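Local coordinates for uncharacterized protein (Escherichia coli UMEA 3162-1, PDB 4X5M) that forms a homodimer that carries sugar across the membrane down its concentration gradient, probably by rocking movements that open a cargo-binding cavity to each side in turn, at residues Y40-I51 / N66-L77. Numbering follows the deposited sequence.
With OLB ((2S)-2,3-dihydroxypropyl (9Z)-octadec-9-enoate), chain G; OLA (oleic acid), chain E.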
loop_
_atom_site.group_PDB
_atom_site.type_symbol
_atom_site.label_atom_id
_atom_site.label_comp_id
_atom_site.label_asym_id
_atom_site.label_seq_id
_atom_site.Cartn_x
_atom_site.Cartn_y
_atom_site.Cartn_z
ATOM N N TYR A 40 6.205 -7.830 -6.008
ATOM C CA TYR A 40 4.921 -8.353 -5.551
ATOM C C TYR A 40 5.090 -9.486 -4.543
ATOM O O TYR A 40 4.281 -9.633 -3.628
ATOM C CB TYR A 40 4.074 -8.818 -6.738
ATOM C CG TYR A 40 3.024 -7.809 -7.135
ATOM C CD1 TYR A 40 3.345 -6.729 -7.945
ATOM C CD2 TYR A 40 1.715 -7.926 -6.683
ATOM C CE1 TYR A 40 2.390 -5.795 -8.305
ATOM C CE2 TYR A 40 0.752 -6.997 -7.037
ATOM C CZ TYR A 40 1.096 -5.934 -7.849
ATOM O OH TYR A 40 0.143 -5.007 -8.205
ATOM N N ILE A 41 6.141 -10.283 -4.711
ATOM C CA ILE A 41 6.445 -11.339 -3.752
ATOM C C ILE A 41 6.851 -10.725 -2.416
ATOM O O ILE A 41 6.421 -11.182 -1.355
ATOM C CB ILE A 41 7.560 -12.274 -4.263
ATOM C CG1 ILE A 41 7.070 -13.063 -5.478
ATOM C CG2 ILE A 41 8.004 -13.231 -3.168
ATOM C CD1 ILE A 41 8.098 -14.021 -6.042
ATOM N N MET A 42 7.674 -9.682 -2.474
ATOM C CA MET A 42 8.036 -8.929 -1.278
ATOM C C MET A 42 6.798 -8.317 -0.631
ATOM O O MET A 42 6.630 -8.367 0.588
ATOM C CB MET A 42 9.045 -7.827 -1.610
ATOM C CG MET A 42 10.479 -8.294 -1.758
ATOM S SD MET A 42 11.600 -6.895 -1.953
ATOM C CE MET A 42 11.143 -5.904 -0.531
ATOM N N PHE A 43 5.938 -7.739 -1.464
ATOM C CA PHE A 43 4.716 -7.094 -0.998
ATOM C C PHE A 43 3.787 -8.090 -0.313
ATOM O O PHE A 43 3.272 -7.824 0.772
ATOM C CB PHE A 43 3.994 -6.421 -2.168
ATOM C CG PHE A 43 2.764 -5.655 -1.765
ATOM C CD1 PHE A 43 2.869 -4.504 -1.004
ATOM C CD2 PHE A 43 1.506 -6.079 -2.162
ATOM C CE1 PHE A 43 1.742 -3.795 -0.636
ATOM C CE2 PHE A 43 0.376 -5.373 -1.798
ATOM C CZ PHE A 43 0.494 -4.230 -1.035
ATOM N N LEU A 44 3.583 -9.236 -0.955
ATOM C CA LEU A 44 2.708 -10.274 -0.419
ATOM C C LEU A 44 3.273 -10.879 0.862
ATOM O O LEU A 44 2.522 -11.242 1.767
ATOM C CB LEU A 44 2.475 -11.369 -1.462
ATOM C CG LEU A 44 1.479 -11.017 -2.568
ATOM C CD1 LEU A 44 1.440 -12.104 -3.626
ATOM C CD2 LEU A 44 0.099 -10.796 -1.975
ATOM N N THR A 45 4.596 -10.988 0.929
ATOM C CA THR A 45 5.264 -11.469 2.135
ATOM C C THR A 45 4.916 -10.575 3.320
ATOM O O THR A 45 4.636 -11.057 4.419
ATOM C CB THR A 45 6.795 -11.518 1.955
ATOM O OG1 THR A 45 7.127 -12.455 0.922
ATOM C CG2 THR A 45 7.475 -11.943 3.246
ATOM N N GLY A 46 4.921 -9.267 3.082
ATOM C CA GLY A 46 4.561 -8.308 4.108
ATOM C C GLY A 46 3.084 -8.351 4.448
ATOM O O GLY A 46 2.708 -8.237 5.617
ATOM N N VAL A 47 2.245 -8.514 3.427
ATOM C CA VAL A 47 0.798 -8.587 3.619
ATOM C C VAL A 47 0.424 -9.759 4.519
ATOM O O VAL A 47 -0.371 -9.611 5.449
ATOM C CB VAL A 47 0.053 -8.718 2.272
ATOM C CG1 VAL A 47 -1.411 -9.063 2.501
ATOM C CG2 VAL A 47 0.178 -7.434 1.468
ATOM N N ILE A 48 1.007 -10.920 4.240
ATOM C CA ILE A 48 0.805 -12.104 5.067
ATOM C C ILE A 48 1.244 -11.838 6.506
ATOM O O ILE A 48 0.564 -12.225 7.457
ATOM C CB ILE A 48 1.577 -13.320 4.508
ATOM C CG1 ILE A 48 1.036 -13.709 3.129
ATOM C CG2 ILE A 48 1.493 -14.497 5.462
ATOM C CD1 ILE A 48 -0.438 -14.051 3.120
ATOM N N SER A 49 2.376 -11.157 6.654
ATOM C CA SER A 49 2.909 -10.836 7.974
ATOM C C SER A 49 2.007 -9.854 8.724
ATOM O O SER A 49 1.870 -9.942 9.945
ATOM C CB SER A 49 4.326 -10.271 7.851
ATOM O OG SER A 49 5.199 -11.201 7.234
ATOM N N TRP A 50 1.398 -8.921 7.998
ATOM C CA TRP A 50 0.432 -8.001 8.599
ATOM C C TRP A 50 -0.777 -8.760 9.130
ATOM O O TRP A 50 -1.313 -8.431 10.189
ATOM C CB TRP A 50 -0.031 -6.945 7.591
ATOM C CG TRP A 50 0.888 -5.771 7.428
ATOM C CD1 TRP A 50 1.562 -5.413 6.298
ATOM C CD2 TRP A 50 1.225 -4.795 8.420
ATOM N NE1 TRP A 50 2.301 -4.278 6.525
ATOM C CE2 TRP A 50 2.111 -3.878 7.824
ATOM C CE3 TRP A 50 0.866 -4.607 9.760
ATOM C CZ2 TRP A 50 2.645 -2.792 8.514
ATOM C CZ3 TRP A 50 1.397 -3.529 10.447
ATOM C CH2 TRP A 50 2.276 -2.635 9.822
ATOM N N ILE A 51 -1.209 -9.768 8.379
ATOM C CA ILE A 51 -2.343 -10.594 8.778
ATOM C C ILE A 51 -2.033 -11.329 10.078
ATOM O O ILE A 51 -2.858 -11.366 10.990
ATOM C CB ILE A 51 -2.721 -11.607 7.678
ATOM C CG1 ILE A 51 -3.211 -10.869 6.430
ATOM C CG2 ILE A 51 -3.790 -12.566 8.176
ATOM C CD1 ILE A 51 -3.619 -11.782 5.293
ATOM N N ASN A 66 -5.526 -5.872 4.943
ATOM C CA ASN A 66 -4.545 -6.720 4.280
ATOM C C ASN A 66 -5.149 -7.977 3.660
ATOM O O ASN A 66 -4.592 -8.534 2.718
ATOM C CB ASN A 66 -3.442 -7.105 5.263
ATOM C CG ASN A 66 -2.528 -5.941 5.588
ATOM O OD1 ASN A 66 -1.565 -5.676 4.870
ATOM N ND2 ASN A 66 -2.826 -5.238 6.675
ATOM N N ILE A 67 -6.285 -8.425 4.187
ATOM C CA ILE A 67 -6.976 -9.564 3.594
ATOM C C ILE A 67 -7.536 -9.166 2.232
ATOM O O ILE A 67 -7.392 -9.901 1.255
ATOM C CB ILE A 67 -8.109 -10.091 4.498
ATOM C CG1 ILE A 67 -7.524 -10.779 5.733
ATOM C CG2 ILE A 67 -8.989 -11.070 3.736
ATOM C CD1 ILE A 67 -8.564 -11.221 6.742
ATOM N N VAL A 68 -8.161 -7.992 2.170
ATOM C CA VAL A 68 -8.661 -7.463 0.905
ATOM C C VAL A 68 -7.502 -7.197 -0.053
ATOM O O VAL A 68 -7.590 -7.494 -1.247
ATOM C CB VAL A 68 -9.474 -6.163 1.107
ATOM C CG1 VAL A 68 -9.872 -5.570 -0.234
ATOM C CG2 VAL A 68 -10.707 -6.435 1.948
ATOM N N THR A 69 -6.415 -6.648 0.483
ATOM C CA THR A 69 -5.198 -6.426 -0.294
ATOM C C THR A 69 -4.694 -7.739 -0.885
ATOM O O THR A 69 -4.285 -7.792 -2.046
ATOM C CB THR A 69 -4.083 -5.791 0.565
ATOM O OG1 THR A 69 -4.516 -4.514 1.046
ATOM C CG2 THR A 69 -2.814 -5.609 -0.251
ATOM N N LEU A 70 -4.742 -8.797 -0.082
ATOM C CA LEU A 70 -4.318 -10.120 -0.526
ATOM C C LEU A 70 -5.166 -10.615 -1.697
ATOM O O LEU A 70 -4.642 -11.171 -2.661
ATOM C CB LEU A 70 -4.387 -11.120 0.631
ATOM C CG LEU A 70 -4.024 -12.571 0.302
ATOM C CD1 LEU A 70 -2.575 -12.677 -0.151
ATOM C CD2 LEU A 70 -4.285 -13.474 1.499
ATOM N N PHE A 71 -6.475 -10.398 -1.611
ATOM C CA PHE A 71 -7.397 -10.827 -2.661
ATOM C C PHE A 71 -7.253 -9.996 -3.933
ATOM O O PHE A 71 -7.768 -10.368 -4.988
ATOM C CB PHE A 71 -8.843 -10.763 -2.162
ATOM C CG PHE A 71 -9.306 -12.020 -1.480
ATOM C CD1 PHE A 71 -8.979 -12.269 -0.158
ATOM C CD2 PHE A 71 -10.073 -12.950 -2.162
ATOM C CE1 PHE A 71 -9.406 -13.425 0.471
ATOM C CE2 PHE A 71 -10.502 -14.107 -1.541
ATOM C CZ PHE A 71 -10.169 -14.345 -0.223
ATOM N N LEU A 72 -6.557 -8.869 -3.830
ATOM C CA LEU A 72 -6.309 -8.014 -4.985
ATOM C C LEU A 72 -4.912 -8.237 -5.551
ATOM O O LEU A 72 -4.720 -8.245 -6.766
ATOM C CB LEU A 72 -6.495 -6.540 -4.613
ATOM C CG LEU A 72 -7.938 -6.050 -4.475
ATOM C CD1 LEU A 72 -7.976 -4.597 -4.026
ATOM C CD2 LEU A 72 -8.679 -6.227 -5.792
ATOM N N ALA A 73 -3.942 -8.429 -4.663
ATOM C CA ALA A 73 -2.543 -8.547 -5.062
ATOM C C ALA A 73 -2.192 -9.937 -5.589
ATOM O O ALA A 73 -1.456 -10.066 -6.567
ATOM C CB ALA A 73 -1.634 -8.188 -3.894
ATOM N N ALA A 74 -2.708 -10.973 -4.935
ATOM C CA ALA A 74 -2.405 -12.349 -5.326
ATOM C C ALA A 74 -2.839 -12.685 -6.762
ATOM O O ALA A 74 -2.063 -13.290 -7.501
ATOM C CB ALA A 74 -3.031 -13.337 -4.338
ATOM N N PRO A 75 -4.069 -12.303 -7.169
ATOM C CA PRO A 75 -4.427 -12.577 -8.566
ATOM C C PRO A 75 -3.542 -11.834 -9.565
ATOM O O PRO A 75 -3.273 -12.360 -10.645
ATOM C CB PRO A 75 -5.877 -12.086 -8.659
ATOM C CG PRO A 75 -6.388 -12.176 -7.273
ATOM C CD PRO A 75 -5.227 -11.786 -6.415
ATOM N N VAL A 76 -3.103 -10.631 -9.207
ATOM C CA VAL A 76 -2.213 -9.852 -10.064
ATOM C C VAL A 76 -0.891 -10.584 -10.294
ATOM O O VAL A 76 -0.400 -10.659 -11.422
ATOM C CB VAL A 76 -1.935 -8.456 -9.468
ATOM C CG1 VAL A 76 -0.812 -7.760 -10.225
ATOM C CG2 VAL A 76 -3.197 -7.610 -9.491
ATOM N N LEU A 77 -0.323 -11.133 -9.224
ATOM C CA LEU A 77 0.924 -11.885 -9.333
ATOM C C LEU A 77 0.723 -13.162 -10.147
ATOM O O LEU A 77 1.578 -13.530 -10.955
ATOM C CB LEU A 77 1.483 -12.223 -7.948
ATOM C CG LEU A 77 2.789 -13.028 -7.933
ATOM C CD1 LEU A 77 3.848 -12.356 -8.793
ATOM C CD2 LEU A 77 3.299 -13.217 -6.515
HETATM C C1 OLB G . -1.289 -2.605 3.652
HETATM C C2 OLB G . -1.712 -1.977 2.343
HETATM C C3 OLB G . -0.512 -1.961 1.421
HETATM C C4 OLB G . -0.324 -0.582 0.817
HETATM C C5 OLB G . 1.160 -0.291 0.670
HETATM O O19 OLB G . -0.382 -3.412 3.671
HETATM O O20 OLB G . -1.937 -2.243 4.844
HETATM C C21 OLB G . -1.152 -2.450 5.994
HETATM C C22 OLB G . -1.794 -1.740 7.162
HETATM O O23 OLB G . -2.399 -2.689 8.004
HETATM C C24 OLB G . -0.736 -0.988 7.932
HETATM O O25 OLB G . -0.699 0.346 7.478
HETATM C C6 OLB G . 1.425 1.103 0.130
HETATM C C7 OLB G . 0.950 1.212 -1.309
HETATM C C8 OLB G . 2.085 1.464 -2.297
HETATM C C9 OLB G . 2.317 2.949 -2.531
HETATM C C10 OLB G . 1.664 3.668 -3.474
HETATM C C11 OLB G . 0.650 3.028 -4.395
HETATM C C12 OLB G . 1.334 2.463 -5.625
HETATM C C13 OLB G . 0.790 1.066 -5.839
HETATM C C14 OLB G . 1.771 0.195 -6.589
HETATM C C15 OLB G . 1.174 -1.190 -6.692
HETATM C C16 OLB G . 0.965 -1.731 -5.294
HETATM C C17 OLB G . -0.358 -2.461 -5.215
HETATM C C18 OLB G . -0.968 -2.197 -3.858
HETATM C C1 OLA E . -9.550 -13.783 13.831
HETATM O O1 OLA E . -9.296 -14.910 14.331
HETATM O O2 OLA E . -9.435 -12.742 14.530
HETATM C C2 OLA E . -9.989 -13.680 12.386
HETATM C C3 OLA E . -8.774 -13.773 11.490
HETATM C C4 OLA E . -9.026 -14.757 10.368
HETATM C C5 OLA E . -7.690 -15.243 9.849
HETATM C C6 OLA E . -7.799 -15.635 8.392
HETATM C C7 OLA E . -6.410 -15.862 7.836
HETATM C C8 OLA E . -6.499 -16.239 6.373
HETATM C C9 OLA E . -6.399 -14.988 5.528
HETATM C C10 OLA E . -6.636 -15.036 4.201
HETATM C C11 OLA E . -7.010 -16.340 3.530
HETATM C C12 OLA E . -7.293 -16.081 2.067
HETATM C C13 OLA E . -7.786 -17.346 1.402
HETATM C C14 OLA E . -7.089 -17.527 0.068
HETATM C C15 OLA E . -7.209 -16.265 -0.760
HETATM C C16 OLA E . -6.206 -16.314 -1.890
HETATM C C17 OLA E . -6.192 -14.988 -2.620
HETATM C C18 OLA E . -7.373 -14.915 -3.563
#
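L44 is a knob of helix 37-57 that fills a hollow formed by L70, A73, A74 and L77 on helix 60-86. Its CD2 lies 3.7 Å from A73 CB, and its CD1 meets L77 CD2. L70 returns the fit and sits among L44, V47, I48 and I51. With CG anti to the backbone N (chi1 178°), L70 brings CD1 to 3.7 Å from L44 CD2. The axes of segments 40-51 and 66-77 run nearly antiparallel (152°), 9.3 Å apart at closest. At one end the Y40 ring meets V76 obliquely, with CZ 3.6 Å from V76 CG1. At the other end V47 CG1 presses on N66 O, and W50 CB rests 3.4 Å from N66 CG. F19 of the second subunit meets the rings of Y40 and F43 edge-to-face. N66 ND2 donates to OLB O23 (2.9 Å, 139° at the hydrogen) and to V62 O; N66 ND2 of the second subunit also bonds OLB. OLB C24 lies over one face of W50, whose NE1 is hydrogen-bonded to T15 OG1 of the second subunit. No hydrogen bond joins the segments, so helices 37-57 and 60-86 pack here through apolar shape.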